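Local coordinates for protein transcriptional regulator, TetR family (Cytophaga hutchinsonii, PDB 3EUP) that probably binds operator DNA as a dimer through an N-terminal helix-turn-helix domain and so regulates transcription, as TetR-family proteins do, at residues R11-Q14 with F15-S19; L43-G46 with S47-N51; V73-A76 with K77-C81; L111-T114 with I115-D119; S134-K137 with N138-I142. All coordinates share one frame; numbering follows the deposited sequence.

Contact 1 of 5, residues R11-Q14 with F15-S19; sequences RTRQ and FIIES
Phe15 takes up the carbonyl of Arg11 with its backbone N-H, an ordinary helical bond of 2.9 Å from Phe15 N to Arg11 O, and its ring leads away from Arg11, with Thr12 O near its plane at the edge. With CG anti to the backbone N (chi1 170°), the ring lies beside the next turn, where Ser19 OG stands over one face, offset toward the rim. Ile16 follows the same backbone pattern with Thr12, and its CG1 comes to rest 3.2 Å from Thr12 O. The hydroxyl of Thr12 is engaged by Ser9, just before the segment. Both segments belong to helix 10-31, the first long helix of the TetR-type DNA-binding domain, and the inner side of this turn, carrying Ile16 and Ile17, faces helices 34-41 and 55-78 and the loops beside them. Ile17 sends CD1 over one face of the Arg13 guanidinium, with NH1 3.5 Å from Ile17 CD1; the extended arginine chain stands out from the helix, and Ile17 CD1 reaches back to it. Glu18 ends the sequence of contacts with a side-chain bridge, Gln14 NE2 donating to Glu18 OE2 at 2.7 Å. The N-H points almost straight at the oxygen (167°), and the acceptor lies in the amide plane, yet the carboxylate is met on its anti side and its plane is turned 71° from that of the amide. Ser19 closes onto Phe15 instead: its OG and its N reach Phe15 O from opposite faces of the carbonyl plane, OG at 2.8 Å from that oxygen.

Contact 2 of 5, residues L43-G46 with S47-N51; sequences LTKG and SIYGN
Ser47 OG is held through a water at 2.7 Å, and that same water accepts the backbone N-H of Thr44, joining the two residues at the mouth of helix 45-48. Ser7 adds a weak bond to the same hydroxyl. The return link is direct: Ser47 N donates to Thr44 OG1 over 3.2 Å, which makes Thr44 the N-cap. Its hydroxyl can do so because OG1 sits between the backbone N and the carbonyl carbon (chi1 59°), a crowded position that brings it over the first turn. Where a capping box would join the Thr44 N-H straight to the Ser47 side chain, the water stands between them. Behind the cap, Ile48 N meets Thr44 O at 3.1 Å and Tyr49 N meets Lys45 O at 2.9 Å. Lys45 CG then passes Tyr49 CD2 at 3.9 Å, while Ile48 CG2 lies over the centre of the tyrosine ring. On the inner side Leu43 CB packs 4.0 Å from Ser47 CB, and Ile48 reaches Leu37 and Thr41 of helix 34-41. At the far end Asn51 ND2 turns back to Ser47 O at 2.8 Å, its amide fixed further by Ser7 and Ser9. Helices 34-41 and 45-48 form the helix-turn-helix, the second being in the place of the recognition helix of relatives. The chemistry implies that both ends of this short helix are tied by side-chain and water bonds, with Lys45 at the surface, consistent with a part in DNA contact.

Contact 3 of 5, residues V73-A76 with K77-C81; sequences VLTA and KVQAC
Val78 N donates to Leu74 O at 2.8 Å, the shortest of three successive helical bonds that tie the two segments together. Lys77 N holds Val73 O at 2.9 Å one residue earlier, and Gln79 N holds Thr75 O at 3.0 Å one residue later. The chain then leaves the regular pattern through a type I turn, with Cys81 N bonded to Val78 O. This is the end of helix 55-78, which in TetR-family regulators links the DNA-binding domain to the C-terminal, ligand-binding and dimerisation domain; here it runs into the bend that precedes helix 84-88. Among the side chains, Leu74 and Val78 lie side by side and point the same way. Leu74 keeps CG anti to its own N (chi1 -174°), which turns CD2 to the side of Val78, whose CG2 leans back to within 3.3 Å of Leu74 CD2, closer than carbons normally pack. Tyr91 and Met94 of helix 91-96 cover this leucine, while Met87 of helix 84-88 meets the valine. On the solvent side Thr75 and Gln79 form a similar parallel pair, the methyl CG2 of Thr75 lying 3.1 Å from Gln79 NE2, a tight approach. The threonine hydroxyl plays no part there, being bonded back to Lys71 O. Lys77 runs past Val73, its CG 3.6 Å from Val73 O, and its amine ends near Ser93 with a weak bond.

Contact 4 of 5, residues L111-T114 with I115-D119; sequences LNTT and IEADD
Asp118 rises from its backbone over the carbonyl of Thr114: CB lies 3.1 Å from Thr114 O, and CG follows at 3.2 Å. The carboxylate is folded back so closely because CG lies between the backbone N and the carbonyl carbon (chi1 63°). From there OD1 makes a weak bond to Asp119 N, though its place is doubtful because a sulfate is modelled very close to it, and OD2 forms a salt bridge with Arg177 of the second subunit. The carbonyl of Thr114 also accepts from Asp118 N at 2.9 Å, a bond bent to 144° as the helix runs out. One residue earlier Ala117 N takes Thr113 O at 2.8 Å in a straighter bond, and Ala117 CB sits 3.2 Å from the same oxygen. Ile115 N, by contrast, reaches Leu111 O only weakly. A water donates both to Asn112 O, at 2.7 Å, and to Glu116 OE1, spanning one turn on the flank facing helix 10-31. Helix 109-117 is wedged between several partners: Leu124 and Ala128 of helix 122-148 back Thr113, Thr114 and Ala117, while Leu111 rests on helix 158-179. The Glu116 carboxylate takes the backbone N-H groups of Leu29 and Ala30 near the end of helix 10-31. Ile115 packs on Asn112 of the second subunit, and Leu111 and Asn112 pack on its Ile115, so the helix joins the DNA-binding domain to the dimer interface.

Contact 5 of 5, residues S134-K137 with N138-I142; sequences SWKK and NLVTI
Trp135 and Leu139 carry the apolar part of this turn, lying side by side and pointing the same way, with the indole CD1 3.9 Å from Leu139 CG and its NE1 3.8 Å from Leu139 CD2. The tryptophan arrives there because CG is anti to the backbone N (chi1 -178°), which brings the five-membered ring down the helix to the leucine. Lys136 makes the second such contact: its aliphatic chain turns at chi2 and runs over Val140, CE standing 3.6 Å from Val140 CG1, so that the methyl meets hydrocarbon first and the amine beyond. Phe163 and Thr159 of helix 158-179 flank this lysine. The stretch lies in helix 122-148, a long helix of the TetR C-terminal domain, and its buried side, with Trp135 and Leu139, packs against helices 84-88 and 158-179. The polar contacts begin with the backbone. Asn138 N bonds to Ser134 O at 3.1 Å, Leu139 N to Trp135 O at 3.0 Å, and Val140 N to Lys136 O at 2.9 Å, the last nearly straight at 174°. Thr141 appears to use both its N and its OG1 on Lys137 O, but that oxygen is modelled too close to a neighbour and the pair is doubtful. Side-chain polar groups find other partners: Trp135 NE1 is bonded to Tyr91 OH, and Ser134 OG to Glu130 O. Asn138 OD1, as modelled, lies 3.0 Å from Ser134 O, both acceptors, which leaves the rotation of that amide open to question.

The five contacts follow one another along the chain without overlapping, and together they sample both domains of the regulator. Contacts 1 and 2, with centres about 11 Å apart, belong to the DNA-binding end and touch where Ile16 meets Leu43. Contact 3 ends helix 55-78, which leaves that domain, and meets contact 5 of the C-terminal domain where Leu74 packs on Trp135; their centres are about 14 Å apart. Contact 4 stands about 22 Å from contact 5, centre to centre, on the preceding helix, where the second subunit packs. Contacts 2 and 5, about 38 Å apart between centres, are on opposite sides of the chain's centre, consistent with separate DNA-binding and regulatory ends.

Contact 1 of 5, residues R11-Q14 with F15-S19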
# COMPACT_ATOMS: atom_id res chain seq x y z
N ARG A 11 13.42 -10.72 -28.41
CA ARG A 11 14.39 -11.04 -27.38
C ARG A 11 14.98 -9.78 -26.76
O ARG A 11 15.19 -9.71 -25.53
CB ARG A 11 15.49 -11.95 -27.91
CG ARG A 11 15.03 -13.36 -28.16
CD ARG A 11 16.17 -14.23 -28.73
NE ARG A 11 16.59 -13.66 -29.99
CZ ARG A 11 17.82 -13.69 -30.50
NH1 ARG A 11 18.83 -14.29 -29.89
NH2 ARG A 11 18.04 -13.09 -31.67
N THR A 12 15.25 -8.78 -27.59
CA THR A 12 15.81 -7.54 -27.08
C THR A 12 14.78 -6.85 -26.21
O THR A 12 15.09 -6.36 -25.10
CB THR A 12 16.28 -6.64 -28.23
OG1 THR A 12 17.21 -7.35 -29.03
CG2 THR A 12 16.95 -5.40 -27.68
N ARG A 13 13.53 -6.85 -26.70
CA ARG A 13 12.40 -6.31 -25.97
C ARG A 13 12.24 -6.96 -24.60
O ARG A 13 12.07 -6.27 -23.59
CB ARG A 13 11.12 -6.48 -26.80
CG ARG A 13 9.88 -5.94 -26.12
CD ARG A 13 8.69 -5.90 -27.07
NE ARG A 13 7.56 -5.30 -26.41
CZ ARG A 13 6.82 -5.90 -25.49
NH1 ARG A 13 7.06 -7.16 -25.14
NH2 ARG A 13 5.83 -5.24 -24.92
N GLN A 14 12.32 -8.28 -24.56
CA GLN A 14 12.20 -9.01 -23.31
C GLN A 14 13.36 -8.75 -22.34
O GLN A 14 13.16 -8.61 -21.13
CB GLN A 14 12.06 -10.52 -23.59
CG GLN A 14 11.81 -11.36 -22.35
CD GLN A 14 10.53 -10.98 -21.62
OE1 GLN A 14 9.56 -10.48 -22.21
NE2 GLN A 14 10.52 -11.22 -20.30
N PHE A 15 14.57 -8.68 -22.86
CA PHE A 15 15.72 -8.28 -22.06
C PHE A 15 15.53 -6.88 -21.46
O PHE A 15 15.91 -6.65 -20.31
CB PHE A 15 17.02 -8.31 -22.89
CG PHE A 15 18.19 -7.69 -22.18
CD1 PHE A 15 18.93 -8.43 -21.25
CD2 PHE A 15 18.54 -6.36 -22.42
CE1 PHE A 15 20.00 -7.83 -20.54
CE2 PHE A 15 19.61 -5.77 -21.74
CZ PHE A 15 20.34 -6.51 -20.79
N ILE A 16 14.99 -5.94 -22.25
CA ILE A 16 14.75 -4.62 -21.75
C ILE A 16 13.78 -4.71 -20.58
O ILE A 16 14.00 -4.08 -19.55
CB ILE A 16 14.13 -3.61 -22.78
CG1 ILE A 16 15.01 -3.38 -24.00
CG2 ILE A 16 13.89 -2.29 -22.11
CD1 ILE A 16 16.36 -3.04 -23.65
N ILE A 17 12.71 -5.48 -20.75
CA ILE A 17 11.66 -5.59 -19.71
C ILE A 17 12.27 -6.15 -18.44
O ILE A 17 12.14 -5.56 -17.35
CB ILE A 17 10.48 -6.45 -20.16
CG1 ILE A 17 9.69 -5.74 -21.28
CG2 ILE A 17 9.53 -6.72 -18.98
CD1 ILE A 17 8.73 -6.66 -22.10
N GLU A 18 13.00 -7.25 -18.60
CA GLU A 18 13.64 -7.95 -17.48
C GLU A 18 14.62 -7.07 -16.71
O GLU A 18 14.65 -7.12 -15.50
CB GLU A 18 14.32 -9.24 -17.97
CG GLU A 18 13.27 -10.25 -18.31
CD GLU A 18 13.76 -11.48 -18.96
OE1 GLU A 18 15.01 -11.72 -18.99
OE2 GLU A 18 12.85 -12.22 -19.43
N SER A 19 15.40 -6.27 -17.43
CA SER A 19 16.46 -5.46 -16.84
C SER A 19 15.90 -4.26 -16.13
O SER A 19 16.47 -3.80 -15.13
CB SER A 19 17.39 -4.92 -17.93
OG SER A 19 18.04 -5.98 -18.55

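Contact 2 of 5, residues L43-G46 with S47-N51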
# COMPACT_ATOMS: atom_id res chain seq x y z
N LEU A 43 22.32 -0.58 -22.81
CA LEU A 43 21.96 -0.36 -24.21
C LEU A 43 21.77 1.11 -24.44
O LEU A 43 21.47 1.84 -23.52
CB LEU A 43 20.64 -1.03 -24.58
CG LEU A 43 20.56 -2.54 -24.45
CD1 LEU A 43 19.24 -3.07 -24.99
CD2 LEU A 43 21.69 -3.17 -25.17
N THR A 44 21.88 1.53 -25.69
CA THR A 44 21.68 2.94 -26.02
C THR A 44 20.20 3.31 -26.00
O THR A 44 19.34 2.45 -26.13
CB THR A 44 22.20 3.27 -27.40
OG1 THR A 44 21.53 2.46 -28.36
CG2 THR A 44 23.69 2.95 -27.48
N LYS A 45 19.94 4.60 -25.84
CA LYS A 45 18.59 5.14 -25.97
C LYS A 45 17.92 4.67 -27.25
O LYS A 45 16.72 4.44 -27.28
CB LYS A 45 18.66 6.66 -25.97
CG LYS A 45 17.31 7.33 -26.22
CD LYS A 45 17.35 8.86 -26.06
CE LYS A 45 16.38 9.54 -27.05
NZ LYS A 45 16.00 10.93 -26.65
N GLY A 46 18.71 4.59 -28.32
CA GLY A 46 18.26 4.10 -29.61
C GLY A 46 17.78 2.66 -29.62
O GLY A 46 16.77 2.36 -30.26
N SER A 47 18.49 1.76 -28.93
CA SER A 47 18.02 0.38 -28.82
C SER A 47 16.75 0.29 -28.00
O SER A 47 15.82 -0.40 -28.37
CB SER A 47 19.09 -0.52 -28.21
OG SER A 47 20.25 -0.47 -28.99
N ILE A 48 16.72 0.97 -26.86
CA ILE A 48 15.54 0.93 -26.01
C ILE A 48 14.31 1.44 -26.79
O ILE A 48 13.30 0.75 -26.93
CB ILE A 48 15.76 1.76 -24.76
CG1 ILE A 48 16.82 1.10 -23.86
CG2 ILE A 48 14.46 1.94 -24.00
CD1 ILE A 48 17.24 1.94 -22.68
N TYR A 49 14.41 2.63 -27.38
CA TYR A 49 13.23 3.21 -28.02
C TYR A 49 13.03 2.76 -29.46
O TYR A 49 12.16 3.25 -30.14
CB TYR A 49 13.18 4.73 -27.80
CG TYR A 49 12.95 5.06 -26.32
CD1 TYR A 49 11.91 4.43 -25.59
CD2 TYR A 49 13.76 5.95 -25.64
CE1 TYR A 49 11.70 4.71 -24.21
CE2 TYR A 49 13.57 6.24 -24.27
CZ TYR A 49 12.54 5.63 -23.56
OH TYR A 49 12.37 5.92 -22.22
N GLY A 50 13.81 1.77 -29.88
CA GLY A 50 13.51 1.02 -31.09
C GLY A 50 12.65 -0.21 -30.79
O GLY A 50 12.18 -0.86 -31.71
N ASN A 51 12.48 -0.53 -29.52
CA ASN A 51 11.59 -1.63 -29.09
C ASN A 51 10.32 -1.13 -28.40
O ASN A 51 9.33 -1.85 -28.33
CB ASN A 51 12.35 -2.55 -28.14
CG ASN A 51 13.37 -3.35 -28.85
OD1 ASN A 51 13.05 -4.37 -29.47
ND2 ASN A 51 14.61 -2.87 -28.83
O HOH W 1 22.72 -0.51 -27.83

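Contact 3 of 5, residues V73-A76 with K77-C81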
# COMPACT_ATOMS: atom_id res chain seq x y z
N VAL A 73 4.34 -17.28 -9.37
CA VAL A 73 4.77 -17.86 -8.10
C VAL A 73 3.57 -18.37 -7.36
O VAL A 73 3.57 -19.52 -6.92
CB VAL A 73 5.54 -16.88 -7.23
CG1 VAL A 73 5.75 -17.43 -5.84
CG2 VAL A 73 6.90 -16.54 -7.86
N LEU A 74 2.54 -17.55 -7.26
CA LEU A 74 1.33 -17.92 -6.54
C LEU A 74 0.70 -19.18 -7.18
O LEU A 74 0.27 -20.10 -6.46
CB LEU A 74 0.33 -16.76 -6.53
CG LEU A 74 -0.98 -16.83 -5.72
CD1 LEU A 74 -1.74 -15.45 -5.75
CD2 LEU A 74 -1.94 -17.93 -6.20
N THR A 75 0.66 -19.20 -8.52
CA THR A 75 0.17 -20.37 -9.28
C THR A 75 0.97 -21.62 -8.94
O THR A 75 0.41 -22.69 -8.69
CB THR A 75 0.17 -20.10 -10.83
OG1 THR A 75 -0.79 -19.09 -11.15
CG2 THR A 75 -0.20 -21.36 -11.63
N ALA A 76 2.29 -21.50 -8.89
CA ALA A 76 3.13 -22.65 -8.68
C ALA A 76 2.95 -23.17 -7.26
O ALA A 76 2.86 -24.37 -7.05
CB ALA A 76 4.60 -22.33 -8.99
N LYS A 77 2.83 -22.26 -6.29
CA LYS A 77 2.64 -22.64 -4.88
C LYS A 77 1.25 -23.21 -4.63
O LYS A 77 1.10 -24.18 -3.90
CB LYS A 77 2.91 -21.44 -3.97
CG LYS A 77 4.39 -21.16 -3.81
CD LYS A 77 4.67 -20.17 -2.75
CE LYS A 77 6.15 -20.13 -2.47
NZ LYS A 77 6.55 -21.35 -1.77
N VAL A 78 0.24 -22.64 -5.27
CA VAL A 78 -1.12 -23.16 -5.15
C VAL A 78 -1.22 -24.59 -5.73
O VAL A 78 -1.77 -25.47 -5.09
CB VAL A 78 -2.12 -22.20 -5.85
CG1 VAL A 78 -3.43 -22.85 -6.10
CG2 VAL A 78 -2.32 -20.96 -4.98
N GLN A 79 -0.63 -24.83 -6.89
CA GLN A 79 -0.67 -26.16 -7.52
C GLN A 79 0.12 -27.21 -6.73
O GLN A 79 0.03 -28.38 -7.04
CB GLN A 79 -0.18 -26.08 -8.98
CG GLN A 79 -1.11 -25.24 -9.93
CD GLN A 79 -0.49 -24.94 -11.33
OE1 GLN A 79 0.63 -25.35 -11.66
NE2 GLN A 79 -1.24 -24.22 -12.15
N ALA A 80 0.88 -26.82 -5.72
CA ALA A 80 1.57 -27.79 -4.87
C ALA A 80 0.82 -28.11 -3.57
O ALA A 80 1.27 -28.99 -2.81
CB ALA A 80 2.97 -27.29 -4.55
N CYS A 81 -0.31 -27.44 -3.33
CA CYS A 81 -1.12 -27.65 -2.11
C CYS A 81 -2.05 -28.90 -2.19
O CYS A 81 -2.48 -29.27 -3.27
CB CYS A 81 -2.01 -26.44 -1.86
SG CYS A 81 -1.11 -24.87 -1.49

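Contact 4 of 5, residues L111-T114 with I115-D119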
# COMPACT_ATOMS: atom_id res chain seq x y z
N LEU A 111 0.79 -2.93 -5.15
CA LEU A 111 0.89 -1.88 -4.17
C LEU A 111 1.69 -0.72 -4.73
O LEU A 111 1.25 0.38 -4.67
CB LEU A 111 1.55 -2.51 -2.95
CG LEU A 111 1.65 -1.85 -1.63
CD1 LEU A 111 0.28 -1.40 -1.08
CD2 LEU A 111 2.35 -2.88 -0.67
N ASN A 112 2.85 -0.97 -5.33
CA ASN A 112 3.72 0.09 -5.75
C ASN A 112 3.16 0.88 -6.89
O ASN A 112 3.31 2.14 -6.96
CB ASN A 112 5.10 -0.44 -6.15
CG ASN A 112 5.80 -1.19 -5.03
OD1 ASN A 112 5.35 -1.16 -3.87
ND2 ASN A 112 6.85 -1.93 -5.39
N THR A 113 2.50 0.19 -7.81
CA THR A 113 1.92 0.86 -8.98
C THR A 113 0.67 1.69 -8.62
O THR A 113 0.47 2.84 -9.11
CB THR A 113 1.68 -0.13 -10.15
OG1 THR A 113 2.94 -0.61 -10.60
CG2 THR A 113 0.92 0.50 -11.32
N THR A 114 -0.17 1.12 -7.78
CA THR A 114 -1.40 1.79 -7.40
C THR A 114 -1.09 3.15 -6.74
O THR A 114 -1.75 4.14 -7.05
CB THR A 114 -2.27 0.94 -6.40
OG1 THR A 114 -2.63 -0.30 -7.00
CG2 THR A 114 -3.57 1.70 -6.01
N ILE A 115 -0.13 3.21 -5.83
CA ILE A 115 0.14 4.44 -5.08
C ILE A 115 0.64 5.53 -6.03
O ILE A 115 0.28 6.72 -5.91
CB ILE A 115 1.17 4.14 -3.95
CG1 ILE A 115 0.64 3.04 -3.05
CG2 ILE A 115 1.44 5.39 -3.11
CD1 ILE A 115 -0.68 3.35 -2.40
N GLU A 116 1.44 5.15 -7.01
CA GLU A 116 1.90 6.13 -7.96
C GLU A 116 0.81 6.57 -8.96
O GLU A 116 0.59 7.80 -9.18
CB GLU A 116 3.12 5.62 -8.72
CG GLU A 116 3.75 6.79 -9.50
CD GLU A 116 5.03 6.46 -10.27
OE1 GLU A 116 5.36 5.24 -10.42
OE2 GLU A 116 5.67 7.45 -10.77
N ALA A 117 0.16 5.57 -9.54
CA ALA A 117 -0.70 5.77 -10.70
C ALA A 117 -2.07 6.28 -10.32
O ALA A 117 -2.74 6.95 -11.16
CB ALA A 117 -0.85 4.46 -11.48
N ASP A 118 -2.51 6.00 -9.09
CA ASP A 118 -3.89 6.30 -8.74
C ASP A 118 -4.36 7.73 -9.04
O ASP A 118 -5.48 7.92 -9.55
CB ASP A 118 -4.28 5.89 -7.30
CG ASP A 118 -3.50 6.62 -6.19
OD1 ASP A 118 -2.50 7.37 -6.44
OD2 ASP A 118 -3.89 6.37 -5.01
N ASP A 119 -3.54 8.72 -8.72
CA ASP A 119 -3.88 10.11 -9.00
C ASP A 119 -3.00 10.75 -10.06
O ASP A 119 -2.99 11.97 -10.19
CB ASP A 119 -3.86 10.93 -7.69
CG ASP A 119 -4.94 10.45 -6.72
OD1 ASP A 119 -6.12 10.49 -7.12
OD2 ASP A 119 -4.61 10.02 -5.58
O HOH W 2 5.44 3.15 -8.36

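Contact 5 of 5, residues S134-K137 with N138-I142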
# COMPACT_ATOMS: atom_id res chain seq x y z
N SER A 134 -8.76 -9.59 -10.94
CA SER A 134 -8.42 -10.96 -11.35
C SER A 134 -7.95 -11.85 -10.20
O SER A 134 -8.23 -13.05 -10.19
CB SER A 134 -7.34 -10.95 -12.43
OG SER A 134 -7.89 -10.40 -13.60
N TRP A 135 -7.17 -11.25 -9.30
CA TRP A 135 -6.70 -11.92 -8.11
C TRP A 135 -7.93 -12.28 -7.28
O TRP A 135 -8.09 -13.44 -6.93
CB TRP A 135 -5.73 -11.05 -7.33
CG TRP A 135 -5.15 -11.64 -6.11
CD1 TRP A 135 -5.21 -12.93 -5.68
CD2 TRP A 135 -4.37 -10.93 -5.13
NE1 TRP A 135 -4.54 -13.06 -4.48
CE2 TRP A 135 -4.01 -11.84 -4.14
CE3 TRP A 135 -3.95 -9.60 -5.01
CZ2 TRP A 135 -3.23 -11.47 -3.02
CZ3 TRP A 135 -3.14 -9.24 -3.91
CH2 TRP A 135 -2.82 -10.16 -2.93
N LYS A 136 -8.82 -11.30 -7.04
CA LYS A 136 -10.09 -11.54 -6.33
C LYS A 136 -10.89 -12.72 -6.96
O LYS A 136 -11.40 -13.59 -6.24
CB LYS A 136 -10.93 -10.26 -6.21
CG LYS A 136 -12.36 -10.43 -5.65
CD LYS A 136 -13.33 -11.04 -6.70
CE LYS A 136 -14.83 -10.95 -6.36
NZ LYS A 136 -15.01 -10.81 -4.90
N LYS A 137 -10.98 -12.75 -8.29
CA LYS A 137 -11.77 -13.77 -8.98
C LYS A 137 -11.17 -15.16 -8.78
O LYS A 137 -11.89 -16.14 -8.59
CB LYS A 137 -11.94 -13.45 -10.47
CG LYS A 137 -13.33 -12.89 -10.83
CD LYS A 137 -13.36 -11.97 -12.11
CE LYS A 137 -12.41 -10.75 -12.00
NZ LYS A 137 -12.47 -9.79 -13.14
N ASN A 138 -9.86 -15.25 -8.83
CA ASN A 138 -9.17 -16.48 -8.51
C ASN A 138 -9.44 -16.95 -7.11
O ASN A 138 -9.68 -18.13 -6.89
CB ASN A 138 -7.68 -16.35 -8.71
CG ASN A 138 -7.30 -16.28 -10.18
OD1 ASN A 138 -6.44 -15.49 -10.57
ND2 ASN A 138 -7.92 -17.11 -10.99
N LEU A 139 -9.43 -16.04 -6.15
CA LEU A 139 -9.67 -16.41 -4.77
C LEU A 139 -11.09 -16.95 -4.59
O LEU A 139 -11.29 -17.99 -3.93
CB LEU A 139 -9.43 -15.23 -3.81
CG LEU A 139 -8.01 -14.69 -3.65
CD1 LEU A 139 -8.01 -13.51 -2.63
CD2 LEU A 139 -6.98 -15.76 -3.24
N VAL A 140 -12.07 -16.24 -5.15
CA VAL A 140 -13.45 -16.71 -5.15
C VAL A 140 -13.57 -18.15 -5.76
O VAL A 140 -14.22 -19.03 -5.19
CB VAL A 140 -14.39 -15.69 -5.86
CG1 VAL A 140 -14.36 -14.33 -5.14
CG2 VAL A 140 -14.00 -15.47 -7.27
N THR A 141 -12.88 -18.40 -6.86
CA THR A 141 -12.89 -19.75 -7.47
C THR A 141 -12.37 -20.81 -6.50
O THR A 141 -12.98 -21.89 -6.38
CB THR A 141 -12.06 -19.78 -8.73
OG1 THR A 141 -12.63 -18.84 -9.63
CG2 THR A 141 -12.04 -21.17 -9.38
N ILE A 142 -11.27 -20.51 -5.81
CA ILE A 142 -10.72 -21.42 -4.79
C ILE A 142 -11.70 -21.62 -3.63
O ILE A 142 -11.97 -22.77 -3.22
CB ILE A 142 -9.37 -20.95 -4.27
CG1 ILE A 142 -8.31 -21.12 -5.37
CG2 ILE A 142 -8.98 -21.72 -3.01
CD1 ILE A 142 -6.96 -20.39 -5.09